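Local coordinates for protein TetR family Transcriptional regulator (Streptococcus agalactiae 2603V/R, PDB 3KKC) that probably binds DNA as a dimeric transcriptional regulator of the TetR family, with a predicted helix-turn-helix motif, at residues Ala20-Leu24 with Asp37-Ala42; Asp29-Ile33 with Lys56-Leu60; Leu84-Lys89 with Val164-Leu168; Leu117-Tyr122 with Leu140-Leu145; Tyr129-Ile135 with Leu172-Arg177. All blocks are in the same frame, centred on the assembly; numbering follows the deposited sequence.

Contact 1: residues Ala20-Leu24 with Asp37-Ala42; sequences AFISL and DVIGLA
Both segments are helical, with regular backbone angles over most of their length: A20-L24 lies in the C-terminal part of helix 4-24, and D37-A42 is most of helix 35-42. Their axes pass 9.1 Å apart with 115° between the N-to-C directions, so the helices cross steeply; the nearest CA pair is A20 with A42, 5.7 Å. A small residue fits close to the crossing: A20 CB lies 3.7 Å from V38 O, 3.8 Å from L41 CB and 4.3 Å from A42 CB. One turn on, L24 (chi1 m, chi2 t) reaches over the other helix, with CD1 3.8 Å from D37 CB and 4.2 Å from V38 CG2, and CG 3.8 Å from L41 CD1. L41 (m, t) also lays CD1 3.7 Å from S23 OG at the solvent edge. V38 (t) turns CG2 to the ring edge of F21, 4.5 Å from CD1. No hydrogen bond crosses; D37 instead bonds T34 through OD1. The packing belongs to the three-helix DNA-binding domain of TetR regulators, and segment 37-42 lies in the predicted helix-turn-helix. F21 (t) turns on to L59, L60 and L63 of helix 57-71, while V38 and A42 also rest on I17 of helix 4-24.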
# COMPACT_ATOMS: atom_id res chain seq x y z
N ALA A 20 -13.02 9.14 -23.59
CA ALA A 20 -12.72 10.36 -22.82
C ALA A 20 -12.36 10.05 -21.37
O ALA A 20 -11.41 10.61 -20.81
CB ALA A 20 -13.89 11.32 -22.87
N PHE A 21 -13.12 9.16 -20.77
CA PHE A 21 -12.90 8.74 -19.40
C PHE A 21 -11.50 8.11 -19.23
O PHE A 21 -10.80 8.39 -18.27
CB PHE A 21 -13.99 7.74 -19.02
CG PHE A 21 -13.90 7.23 -17.61
CD1 PHE A 21 -14.01 8.09 -16.53
CD2 PHE A 21 -13.77 5.87 -17.38
CE1 PHE A 21 -13.94 7.62 -15.26
CE2 PHE A 21 -13.72 5.39 -16.09
CZ PHE A 21 -13.79 6.25 -15.03
N ILE A 22 -11.10 7.29 -20.20
CA ILE A 22 -9.79 6.66 -20.18
C ILE A 22 -8.66 7.68 -20.34
O ILE A 22 -7.66 7.63 -19.62
CB ILE A 22 -9.70 5.57 -21.27
CG1 ILE A 22 -10.59 4.37 -20.88
CG2 ILE A 22 -8.26 5.10 -21.48
CD1 ILE A 22 -10.52 3.23 -21.87
N SER A 23 -8.81 8.61 -21.27
CA SER A 23 -7.76 9.58 -21.55
C SER A 23 -7.56 10.47 -20.35
O SER A 23 -6.45 10.93 -20.10
CB SER A 23 -8.13 10.41 -22.81
OG SER A 23 -7.70 11.77 -22.74
N LEU A 24 -8.63 10.72 -19.61
CA LEU A 24 -8.59 11.58 -18.44
C LEU A 24 -8.03 10.84 -17.23
O LEU A 24 -7.58 11.45 -16.25
CB LEU A 24 -9.99 12.10 -18.10
CG LEU A 24 -10.49 13.30 -18.89
CD1 LEU A 24 -12.00 13.47 -18.72
CD2 LEU A 24 -9.71 14.55 -18.48
N ASP A 37 -15.60 17.25 -16.80
CA ASP A 37 -14.35 16.93 -17.48
C ASP A 37 -14.66 15.98 -18.63
O ASP A 37 -14.23 16.19 -19.76
CB ASP A 37 -13.34 16.27 -16.53
CG ASP A 37 -13.08 17.08 -15.28
OD1 ASP A 37 -13.79 18.08 -15.06
OD2 ASP A 37 -12.18 16.69 -14.50
N VAL A 38 -15.43 14.94 -18.31
CA VAL A 38 -15.72 13.86 -19.24
C VAL A 38 -16.43 14.36 -20.49
O VAL A 38 -16.17 13.87 -21.58
CB VAL A 38 -16.54 12.76 -18.57
CG1 VAL A 38 -16.93 11.72 -19.60
CG2 VAL A 38 -15.72 12.12 -17.47
N ILE A 39 -17.32 15.33 -20.32
CA ILE A 39 -18.01 15.94 -21.46
C ILE A 39 -17.06 16.80 -22.30
O ILE A 39 -17.02 16.66 -23.52
CB ILE A 39 -19.16 16.82 -20.97
CG1 ILE A 39 -20.15 15.99 -20.16
CG2 ILE A 39 -19.82 17.57 -22.15
CD1 ILE A 39 -20.80 16.77 -19.03
N GLY A 40 -16.33 17.68 -21.63
CA GLY A 40 -15.39 18.59 -22.26
C GLY A 40 -14.50 17.94 -23.29
O GLY A 40 -13.94 18.61 -24.17
N LEU A 41 -14.36 16.62 -23.18
CA LEU A 41 -13.67 15.85 -24.21
C LEU A 41 -14.65 15.16 -25.14
O LEU A 41 -14.52 15.25 -26.36
CB LEU A 41 -12.73 14.82 -23.59
CG LEU A 41 -11.44 15.36 -22.98
CD1 LEU A 41 -10.52 14.18 -22.63
CD2 LEU A 41 -10.77 16.32 -23.96
N ALA A 42 -15.64 14.46 -24.58
CA ALA A 42 -16.60 13.70 -25.38
C ALA A 42 -17.40 14.59 -26.35
O ALA A 42 -17.85 14.13 -27.41
CB ALA A 42 -17.54 12.90 -24.48

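Contact 2: residues Asp29-Ile33 with Lys56-Leu60; sequences DYSKI and KEVLL
This contact is a mixed polar and aromatic junction in the TetR-type DNA-binding domain, where the loop between helices 4-24 and 35-42 meets the start of helix 57-71. Y30-K32 take up helical backbone angles but not a regular helix's bonding, while 57-60 are helical; the nearest CA atoms, Y30 and L60, are 8.0 Å apart. Y30 (chi1 t, chi2 79°) extends its ring between two side chains. Over one face sits L60 (t, p), its CD2 3.7 Å from the ring centroid in a CH-pi contact; over the opposite face K56 NZ makes a cation-pi interaction, 4.3 Å from the centroid. Tyrosine suits the place because its flat ring accepts both neighbours while Y30 OH gives a weak hydrogen bond to E57 OE2 at 3.4 Å. F21 of helix 4-24 backs Y30 and I33. A lysine is long enough to reach two backbone carbonyls of the turn: from K56 (chi1 p, chi2 t), NZ donates to Y30 O at 2.8 Å and to I33 O at 2.5 Å.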
# COMPACT_ATOMS: atom_id res chain seq x y z
N ASP A 29 -6.56 11.23 -10.96
CA ASP A 29 -7.19 10.24 -10.08
C ASP A 29 -8.66 10.10 -10.44
O ASP A 29 -9.28 11.05 -10.93
CB ASP A 29 -7.06 10.68 -8.62
CG ASP A 29 -5.64 10.52 -8.07
OD1 ASP A 29 -5.34 11.12 -7.01
OD2 ASP A 29 -4.83 9.80 -8.70
N TYR A 30 -9.23 8.92 -10.21
CA TYR A 30 -10.67 8.70 -10.45
C TYR A 30 -11.48 9.60 -9.54
O TYR A 30 -12.48 10.20 -9.97
CB TYR A 30 -11.08 7.24 -10.21
CG TYR A 30 -12.58 7.05 -10.06
CD1 TYR A 30 -13.41 7.02 -11.18
CD2 TYR A 30 -13.17 6.92 -8.81
CE1 TYR A 30 -14.79 6.86 -11.06
CE2 TYR A 30 -14.55 6.76 -8.68
CZ TYR A 30 -15.35 6.74 -9.82
OH TYR A 30 -16.71 6.56 -9.70
N SER A 31 -11.04 9.66 -8.28
CA SER A 31 -11.65 10.54 -7.28
C SER A 31 -11.57 12.01 -7.68
O SER A 31 -12.42 12.81 -7.33
CB SER A 31 -11.06 10.29 -5.86
OG SER A 31 -9.64 10.43 -5.77
N LYS A 32 -10.55 12.36 -8.47
CA LYS A 32 -10.31 13.75 -8.86
C LYS A 32 -11.04 14.23 -10.15
O LYS A 32 -11.25 15.43 -10.31
CB LYS A 32 -8.80 14.02 -8.91
CG LYS A 32 -8.37 15.46 -9.24
CD LYS A 32 -7.94 15.60 -10.71
CE LYS A 32 -7.40 17.00 -11.02
NZ LYS A 32 -7.44 17.34 -12.48
N ILE A 33 -11.43 13.34 -11.07
CA ILE A 33 -12.17 13.82 -12.26
C ILE A 33 -13.67 14.01 -12.01
O ILE A 33 -14.26 13.34 -11.17
CB ILE A 33 -12.03 12.92 -13.52
CG1 ILE A 33 -13.17 11.89 -13.58
CG2 ILE A 33 -10.65 12.28 -13.63
CD1 ILE A 33 -12.97 10.86 -14.63
N LYS A 56 -20.75 8.62 -12.76
CA LYS A 56 -19.36 8.32 -13.04
C LYS A 56 -19.02 6.92 -12.54
O LYS A 56 -18.13 6.27 -13.08
CB LYS A 56 -18.42 9.34 -12.38
CG LYS A 56 -18.32 9.17 -10.88
CD LYS A 56 -17.34 10.16 -10.28
CE LYS A 56 -16.23 10.50 -11.25
NZ LYS A 56 -15.06 11.03 -10.49
N GLU A 57 -19.73 6.44 -11.53
CA GLU A 57 -19.31 5.21 -10.86
C GLU A 57 -19.44 3.99 -11.76
O GLU A 57 -18.64 3.05 -11.67
CB GLU A 57 -20.04 4.99 -9.53
CG GLU A 57 -19.09 4.68 -8.39
CD GLU A 57 -19.21 5.66 -7.21
OE1 GLU A 57 -20.35 6.04 -6.87
OE2 GLU A 57 -18.16 6.03 -6.63
N VAL A 58 -20.42 4.00 -12.65
CA VAL A 58 -20.57 2.87 -13.55
C VAL A 58 -19.59 2.86 -14.74
O VAL A 58 -19.52 1.87 -15.45
CB VAL A 58 -22.03 2.65 -14.01
CG1 VAL A 58 -22.94 2.56 -12.79
CG2 VAL A 58 -22.47 3.76 -14.95
N LEU A 59 -18.84 3.94 -14.95
CA LEU A 59 -17.77 3.93 -15.95
C LEU A 59 -16.59 3.19 -15.39
O LEU A 59 -15.96 2.39 -16.09
CB LEU A 59 -17.30 5.34 -16.32
CG LEU A 59 -18.21 6.23 -17.15
CD1 LEU A 59 -19.15 6.94 -16.21
CD2 LEU A 59 -17.38 7.22 -17.93
N LEU A 60 -16.26 3.47 -14.14
CA LEU A 60 -15.17 2.78 -13.49
C LEU A 60 -15.47 1.29 -13.48
O LEU A 60 -14.62 0.46 -13.84
CB LEU A 60 -15.00 3.28 -12.07
CG LEU A 60 -13.69 2.75 -11.55
CD1 LEU A 60 -12.62 3.20 -12.50
CD2 LEU A 60 -13.44 3.27 -10.17

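Contact 3: residues Leu84-Lys89 with Val164-Leu168; sequences LVHILK and VEDLL. With NI (nickel (II) ion), chain E.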
# COMPACT_ATOMS: atom_id res chain seq x y z
N LEU A 84 1.01 -14.47 -17.50
CA LEU A 84 1.61 -13.43 -16.69
C LEU A 84 2.20 -12.35 -17.59
O LEU A 84 1.98 -11.18 -17.37
CB LEU A 84 2.70 -14.01 -15.76
CG LEU A 84 2.26 -14.63 -14.43
CD1 LEU A 84 1.15 -15.61 -14.65
CD2 LEU A 84 3.42 -15.30 -13.69
N VAL A 85 2.98 -12.75 -18.58
CA VAL A 85 3.61 -11.77 -19.46
C VAL A 85 2.60 -10.84 -20.15
O VAL A 85 2.82 -9.63 -20.22
CB VAL A 85 4.51 -12.44 -20.52
CG1 VAL A 85 4.65 -11.54 -21.72
CG2 VAL A 85 5.87 -12.76 -19.94
N HIS A 86 1.49 -11.40 -20.64
CA HIS A 86 0.45 -10.61 -21.32
C HIS A 86 -0.15 -9.57 -20.36
O HIS A 86 -0.37 -8.41 -20.74
CB HIS A 86 -0.64 -11.52 -21.87
CG HIS A 86 -1.88 -10.81 -22.33
ND1 HIS A 86 -3.10 -10.95 -21.69
CD2 HIS A 86 -2.10 -9.97 -23.38
CE1 HIS A 86 -4.01 -10.22 -22.32
NE2 HIS A 86 -3.43 -9.62 -23.34
N ILE A 87 -0.39 -9.99 -19.12
CA ILE A 87 -0.87 -9.07 -18.10
C ILE A 87 0.12 -7.93 -17.93
O ILE A 87 -0.23 -6.77 -18.07
CB ILE A 87 -1.09 -9.79 -16.76
CG1 ILE A 87 -2.00 -11.00 -16.97
CG2 ILE A 87 -1.67 -8.84 -15.75
CD1 ILE A 87 -2.61 -11.52 -15.73
N LEU A 88 1.37 -8.27 -17.64
CA LEU A 88 2.41 -7.26 -17.50
C LEU A 88 2.54 -6.42 -18.78
O LEU A 88 2.90 -5.24 -18.71
CB LEU A 88 3.76 -7.90 -17.15
CG LEU A 88 4.15 -8.15 -15.69
CD1 LEU A 88 2.97 -7.98 -14.72
CD2 LEU A 88 4.79 -9.54 -15.53
N LYS A 89 2.26 -7.01 -19.94
CA LYS A 89 2.41 -6.29 -21.21
C LYS A 89 1.49 -5.07 -21.19
O LYS A 89 1.91 -3.96 -21.53
CB LYS A 89 2.08 -7.20 -22.39
CG LYS A 89 2.61 -6.69 -23.73
CD LYS A 89 2.73 -7.83 -24.78
CE LYS A 89 1.37 -8.38 -25.20
NZ LYS A 89 1.41 -9.74 -25.85
N VAL A 164 9.35 -6.98 -19.62
CA VAL A 164 8.36 -7.68 -18.80
C VAL A 164 8.87 -9.06 -18.42
O VAL A 164 8.62 -9.53 -17.31
CB VAL A 164 6.99 -7.79 -19.47
CG1 VAL A 164 6.73 -6.56 -20.30
CG2 VAL A 164 6.91 -9.05 -20.31
N GLU A 165 9.59 -9.70 -19.33
CA GLU A 165 10.10 -11.04 -19.09
C GLU A 165 11.19 -11.08 -18.00
O GLU A 165 11.19 -11.98 -17.15
CB GLU A 165 10.59 -11.68 -20.40
CG GLU A 165 10.69 -10.68 -21.55
CD GLU A 165 9.51 -10.76 -22.50
OE1 GLU A 165 9.23 -9.74 -23.16
OE2 GLU A 165 8.89 -11.85 -22.60
N ASP A 166 12.11 -10.13 -18.02
CA ASP A 166 13.04 -9.96 -16.91
C ASP A 166 12.32 -9.82 -15.55
O ASP A 166 12.65 -10.51 -14.59
CB ASP A 166 13.96 -8.77 -17.16
CG ASP A 166 15.07 -9.10 -18.15
OD1 ASP A 166 15.25 -10.30 -18.43
OD2 ASP A 166 15.76 -8.17 -18.63
N LEU A 167 11.34 -8.94 -15.46
CA LEU A 167 10.64 -8.75 -14.20
C LEU A 167 9.90 -10.02 -13.77
O LEU A 167 9.89 -10.38 -12.59
CB LEU A 167 9.68 -7.56 -14.27
CG LEU A 167 8.95 -7.25 -12.95
CD1 LEU A 167 9.56 -6.04 -12.18
CD2 LEU A 167 7.45 -7.08 -13.18
N LEU A 168 9.25 -10.68 -14.73
CA LEU A 168 8.52 -11.90 -14.41
C LEU A 168 9.50 -12.95 -13.87
O LEU A 168 9.17 -13.77 -13.02
CB LEU A 168 7.82 -12.45 -15.64
CG LEU A 168 7.06 -13.72 -15.29
CD1 LEU A 168 5.93 -13.41 -14.28
CD2 LEU A 168 6.54 -14.42 -16.54
NI NI E . -3.99 -7.90 -24.70
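Two helices cross here through an apolar surface, with 122° between their N-to-C directions and 9.7 Å between their axes at closest approach. The tightest backbone approach joins L88 and V164, whose CA atoms are 6.1 Å apart. V164 is the bump at this end: its CB lies 4.0 Å from L88 CB, its CG2 3.6 Å from V85 CG1, and its CG1 4.4 Å from K89 CA, so it fills the hollow between V85, L88 and K89. A compact beta-branched side chain suits such a close crossing. One turn along, L168 is the second bump. Its CD2 lies 3.8 Å from V85 CG2 and its CB 4.2 Å from L88 CD2. In return L88 projects among V164, L167 and L168, with CG 4.3 Å from L167 CD2. Leucine and valine suit a surface held by van der Waals packing, which no hydrogen bond crosses. Toward solvent, E165 curls back until OE2 is 4.1 Å from V85 CG2. On another side of helix 80-93, H86 points away from this packing and binds nickel through NE2 at 2.3 Å, with H70 and H90 also in the site. The contact thus joins the metal-bearing helix 80-93 to helix 164-175 in the C-terminal domain, where V164 and L167 continue onto helix 137-157 and L167 also packs on F139 of the second subunit.

Contact 4: residues Leu117-Tyr122 with Leu140-Leu145; sequences LEHDVY and LKQFLL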
# COMPACT_ATOMS: atom_id res chain seq x y z
N LEU A 117 -6.55 -11.43 -9.37
CA LEU A 117 -5.33 -12.13 -8.99
C LEU A 117 -5.61 -13.34 -8.10
O LEU A 117 -5.05 -14.40 -8.31
CB LEU A 117 -4.36 -11.18 -8.30
CG LEU A 117 -3.78 -10.06 -9.18
CD1 LEU A 117 -3.01 -9.04 -8.34
CD2 LEU A 117 -2.89 -10.66 -10.26
N GLU A 118 -6.51 -13.20 -7.14
CA GLU A 118 -6.85 -14.32 -6.27
C GLU A 118 -7.49 -15.48 -7.00
O GLU A 118 -7.39 -16.63 -6.58
CB GLU A 118 -7.81 -13.90 -5.15
CG GLU A 118 -7.19 -13.23 -3.97
CD GLU A 118 -8.14 -13.17 -2.78
OE1 GLU A 118 -8.94 -14.12 -2.60
OE2 GLU A 118 -8.09 -12.17 -2.02
N HIS A 119 -8.20 -15.20 -8.08
CA HIS A 119 -8.99 -16.22 -8.75
C HIS A 119 -8.25 -16.85 -9.92
O HIS A 119 -8.40 -18.04 -10.23
CB HIS A 119 -10.31 -15.61 -9.22
CG HIS A 119 -11.24 -16.59 -9.87
ND1 HIS A 119 -12.01 -17.47 -9.14
CD2 HIS A 119 -11.55 -16.80 -11.17
CE1 HIS A 119 -12.75 -18.19 -9.97
NE2 HIS A 119 -12.49 -17.80 -11.21
N ASP A 120 -7.42 -16.05 -10.58
CA ASP A 120 -6.86 -16.51 -11.85
C ASP A 120 -5.34 -16.54 -11.85
O ASP A 120 -4.74 -17.21 -12.69
CB ASP A 120 -7.42 -15.67 -13.01
CG ASP A 120 -8.92 -15.93 -13.26
OD1 ASP A 120 -9.36 -17.11 -13.24
OD2 ASP A 120 -9.67 -14.96 -13.48
N VAL A 121 -4.71 -15.86 -10.91
CA VAL A 121 -3.25 -15.92 -10.83
C VAL A 121 -2.72 -16.74 -9.63
O VAL A 121 -1.78 -17.53 -9.77
CB VAL A 121 -2.66 -14.51 -10.84
CG1 VAL A 121 -1.19 -14.52 -10.37
CG2 VAL A 121 -2.81 -13.92 -12.25
N TYR A 122 -3.33 -16.57 -8.47
CA TYR A 122 -2.82 -17.22 -7.28
C TYR A 122 -2.82 -18.75 -7.32
O TYR A 122 -1.79 -19.37 -7.04
CB TYR A 122 -3.55 -16.76 -6.03
CG TYR A 122 -3.09 -17.52 -4.83
CD1 TYR A 122 -1.80 -17.37 -4.35
CD2 TYR A 122 -3.93 -18.42 -4.20
CE1 TYR A 122 -1.35 -18.09 -3.26
CE2 TYR A 122 -3.51 -19.14 -3.10
CZ TYR A 122 -2.21 -18.97 -2.64
OH TYR A 122 -1.78 -19.69 -1.54
N LEU A 140 1.25 -17.88 2.94
CA LEU A 140 1.61 -18.05 1.55
C LEU A 140 0.72 -17.14 0.69
O LEU A 140 1.22 -16.31 -0.09
CB LEU A 140 1.47 -19.52 1.15
CG LEU A 140 2.73 -20.19 0.58
CD1 LEU A 140 4.01 -19.56 1.13
CD2 LEU A 140 2.69 -21.67 0.89
N LYS A 141 -0.59 -17.28 0.83
CA LYS A 141 -1.47 -16.53 -0.04
C LYS A 141 -1.09 -15.07 0.04
O LYS A 141 -0.81 -14.45 -1.00
CB LYS A 141 -2.94 -16.73 0.33
CG LYS A 141 -3.86 -16.22 -0.75
CD LYS A 141 -5.32 -16.35 -0.35
CE LYS A 141 -6.20 -16.26 -1.57
NZ LYS A 141 -7.62 -16.52 -1.20
N GLN A 142 -1.02 -14.54 1.27
CA GLN A 142 -0.77 -13.11 1.51
C GLN A 142 0.61 -12.61 1.04
O GLN A 142 0.74 -11.54 0.46
CB GLN A 142 -0.97 -12.79 2.99
CG GLN A 142 -0.32 -11.48 3.47
CD GLN A 142 1.15 -11.64 3.82
OE1 GLN A 142 1.55 -12.65 4.38
NE2 GLN A 142 1.96 -10.63 3.50
N PHE A 143 1.66 -13.38 1.28
CA PHE A 143 2.98 -12.94 0.85
C PHE A 143 3.09 -12.88 -0.68
O PHE A 143 3.78 -12.04 -1.25
CB PHE A 143 4.03 -13.88 1.41
CG PHE A 143 5.45 -13.44 1.20
CD1 PHE A 143 6.17 -12.83 2.22
CD2 PHE A 143 6.10 -13.68 -0.01
CE1 PHE A 143 7.50 -12.44 2.04
CE2 PHE A 143 7.43 -13.31 -0.21
CZ PHE A 143 8.13 -12.69 0.80
N LEU A 144 2.40 -13.80 -1.35
CA LEU A 144 2.58 -14.01 -2.78
C LEU A 144 1.82 -12.93 -3.57
O LEU A 144 2.39 -12.26 -4.44
CB LEU A 144 2.07 -15.40 -3.16
CG LEU A 144 3.00 -16.54 -3.58
CD1 LEU A 144 4.45 -16.17 -3.42
CD2 LEU A 144 2.65 -17.77 -2.79
N LEU A 145 0.53 -12.79 -3.25
CA LEU A 145 -0.34 -11.83 -3.92
C LEU A 145 0.17 -10.43 -3.70
O LEU A 145 0.28 -9.65 -4.63
CB LEU A 145 -1.77 -11.94 -3.39
CG LEU A 145 -2.77 -12.48 -4.40
CD1 LEU A 145 -2.08 -13.23 -5.50
CD2 LEU A 145 -3.78 -13.39 -3.72
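At the apolar centre L145 bends its end toward helix 107-129, bringing CD1 to 3.9 Å from Y122 CB and 4.2 Å from L117 CB. Y122 enters from the other side as a knob into a hole formed by L140, K141, L144 and L145. Its CE1 lies 4.0 Å from L144 CD2, which sits at the ring edge, and one ring face receives the aliphatic part of K141, CG being 3.8 Å from the centroid in a CH-pi contact. Tyrosine is well suited: the helix axes stay 11.6 Å apart even at their closest, and a long ring spans that gap, its OH reaching 3.5 Å from K141 CA. Farther out, E118 works at two levels, its CG 3.4 Å from L145 CD2 and its carboxylate at the polar edge, where E118 OE1 takes a salt-bridging hydrogen bond from K141 NZ at 3.1 Å. Segment 117-122 includes a wider pi-type turn, with Y122 N bonding L117 O at 2.8 Å. The two helices, crossing almost at right angles (83°), pack within the all-helical C-terminal domain of a TetR-type regulator, where L140, F143 and L144 also pack on M174 of the second subunit, consistent with the family's helical dimer interface.

Contact 5: residues Tyr129-Ile135 with Leu172-Arg177; sequences YITKVDI and LTMVER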
# COMPACT_ATOMS: atom_id res chain seq x y z
N TYR A 129 4.74 -23.00 -8.31
CA TYR A 129 6.01 -22.36 -7.95
C TYR A 129 6.48 -22.64 -6.51
O TYR A 129 7.66 -22.49 -6.19
CB TYR A 129 5.98 -20.86 -8.25
CG TYR A 129 6.06 -20.61 -9.71
CD1 TYR A 129 4.99 -20.94 -10.52
CD2 TYR A 129 7.21 -20.12 -10.30
CE1 TYR A 129 5.04 -20.76 -11.87
CE2 TYR A 129 7.29 -19.95 -11.67
CZ TYR A 129 6.18 -20.26 -12.45
OH TYR A 129 6.18 -20.11 -13.82
N ILE A 130 5.54 -23.06 -5.67
CA ILE A 130 5.84 -23.32 -4.28
C ILE A 130 5.78 -24.81 -4.03
O ILE A 130 4.71 -25.42 -4.08
CB ILE A 130 4.83 -22.64 -3.35
CG1 ILE A 130 4.78 -21.14 -3.65
CG2 ILE A 130 5.15 -22.94 -1.88
CD1 ILE A 130 6.11 -20.46 -3.53
N THR A 131 6.93 -25.41 -3.75
CA THR A 131 7.03 -26.85 -3.66
C THR A 131 6.96 -27.38 -2.23
O THR A 131 6.37 -28.43 -1.99
CB THR A 131 8.29 -27.37 -4.38
OG1 THR A 131 7.89 -28.25 -5.42
CG2 THR A 131 9.21 -28.10 -3.40
N LYS A 132 7.56 -26.64 -1.29
CA LYS A 132 7.57 -27.01 0.12
C LYS A 132 6.18 -26.84 0.73
O LYS A 132 5.27 -26.29 0.10
CB LYS A 132 8.57 -26.15 0.89
CG LYS A 132 9.99 -26.08 0.28
CD LYS A 132 10.87 -27.25 0.75
CE LYS A 132 12.34 -26.83 1.03
NZ LYS A 132 13.20 -27.96 1.58
N VAL A 133 5.99 -27.33 1.95
CA VAL A 133 4.73 -27.07 2.65
C VAL A 133 4.95 -26.89 4.14
O VAL A 133 4.16 -27.38 4.94
CB VAL A 133 3.71 -28.20 2.45
CG1 VAL A 133 3.18 -28.19 1.01
CG2 VAL A 133 4.33 -29.55 2.83
N ASP A 134 6.01 -26.19 4.50
CA ASP A 134 6.29 -25.91 5.90
C ASP A 134 5.94 -24.46 6.23
O ASP A 134 6.20 -23.99 7.33
CB ASP A 134 7.77 -26.16 6.23
CG ASP A 134 8.71 -25.34 5.35
OD1 ASP A 134 8.34 -25.06 4.17
OD2 ASP A 134 9.81 -24.97 5.83
N ILE A 135 5.37 -23.75 5.25
CA ILE A 135 4.82 -22.43 5.50
C ILE A 135 3.31 -22.53 5.35
O ILE A 135 2.83 -23.06 4.35
CB ILE A 135 5.36 -21.38 4.53
CG1 ILE A 135 6.87 -21.27 4.67
CG2 ILE A 135 4.75 -20.04 4.82
CD1 ILE A 135 7.49 -20.27 3.73
N LEU A 172 9.64 -14.50 -10.07
CA LEU A 172 9.40 -15.93 -9.91
C LEU A 172 10.56 -16.61 -9.16
O LEU A 172 10.34 -17.52 -8.36
CB LEU A 172 9.19 -16.57 -11.28
CG LEU A 172 7.78 -17.06 -11.64
CD1 LEU A 172 6.65 -16.60 -10.68
CD2 LEU A 172 7.44 -16.72 -13.10
N THR A 173 11.79 -16.17 -9.42
CA THR A 173 12.92 -16.75 -8.71
C THR A 173 12.90 -16.29 -7.25
O THR A 173 13.22 -17.06 -6.34
CB THR A 173 14.28 -16.43 -9.40
OG1 THR A 173 14.46 -15.02 -9.48
CG2 THR A 173 14.34 -17.03 -10.81
N MSE A 174 12.47 -15.05 -7.02
CA MSE A 174 12.38 -14.51 -5.66
C MSE A 174 11.40 -15.27 -4.78
O MSE A 174 11.61 -15.39 -3.58
CB MSE A 174 12.04 -13.03 -5.66
CG MSE A 174 13.25 -12.13 -5.72
SE MSE A 174 14.61 -12.71 -4.47
CE MSE A 174 13.67 -12.33 -2.79
N VAL A 175 10.33 -15.78 -5.39
CA VAL A 175 9.27 -16.42 -4.62
C VAL A 175 9.29 -17.95 -4.63
O VAL A 175 8.80 -18.57 -3.70
CB VAL A 175 7.89 -15.97 -5.10
CG1 VAL A 175 7.76 -14.47 -4.92
CG2 VAL A 175 7.70 -16.34 -6.55
N GLU A 176 9.84 -18.54 -5.68
CA GLU A 176 9.80 -19.99 -5.84
C GLU A 176 10.34 -20.70 -4.61
O GLU A 176 11.30 -20.25 -3.99
CB GLU A 176 10.63 -20.42 -7.03
CG GLU A 176 11.81 -21.25 -6.60
CD GLU A 176 12.95 -21.18 -7.57
OE1 GLU A 176 12.87 -21.89 -8.61
OE2 GLU A 176 13.92 -20.43 -7.29
N ARG A 177 9.73 -21.84 -4.29
CA ARG A 177 10.04 -22.56 -3.06
C ARG A 177 9.56 -24.00 -3.12
O ARG A 177 10.33 -24.89 -3.48
CB ARG A 177 9.39 -21.84 -1.87
CG ARG A 177 9.66 -22.48 -0.55
CD ARG A 177 9.80 -21.45 0.56
NE ARG A 177 10.63 -21.99 1.64
CZ ARG A 177 10.24 -22.96 2.46
NH1 ARG A 177 9.04 -23.50 2.32
NH2 ARG A 177 11.06 -23.40 3.40
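The C-terminal tail pairs here with the loop between helices 107-129 and 137-157, at the far end of the TetR-type C-terminal domain. Both segments have just left a helix, at I130 and at E176, and their extended backbones meet: the CA atoms of I130 and R177 are 4.4 Å apart, and R177 N donates to Y129 O at 2.9 Å. E176 CA adds a CA-H...O contact to the same oxygen at 3.3 Å. The Y129 ring takes L172 over one face, CD1 being 3.9 Å from the centroid. I130 CD1 lies 3.9 Å from R177 CB, and I130 packs onwards against L140 and L144 of helix 137-157. R177 also meets R177 of the second subunit. Arginine suits this last position: its long chain runs along the loop from beside I130 to D134, its flat guanidinium lies between K132 CG and I135 CD1 on opposite faces, and its edge forms a salt bridge, R177 NH1 bonding D134 OD1 at 2.5 Å and R177 NH2 bonding D134 OD2 at 3.2 Å.

The contacts divide between two domains. Contacts 1 and 2 alternate along the chain, lie 11 Å apart between centres and meet around F21, making one core of the N-terminal DNA-binding domain. Contacts 3, 4 and 5 follow in the C-terminal domain. Contact 3 spans both segments of contact 4 in sequence and touches it through I87 and V121, while contact 5 shares helix 164-175 with contact 3 and packs on contact 4, 13 Å away between centres, through L140 and L144. Contacts 1 and 5 lie about 44 Å apart between centres. The presumed DNA-reading end is thus remote from contacts 3, 4 and 5, all of which touch the second subunit.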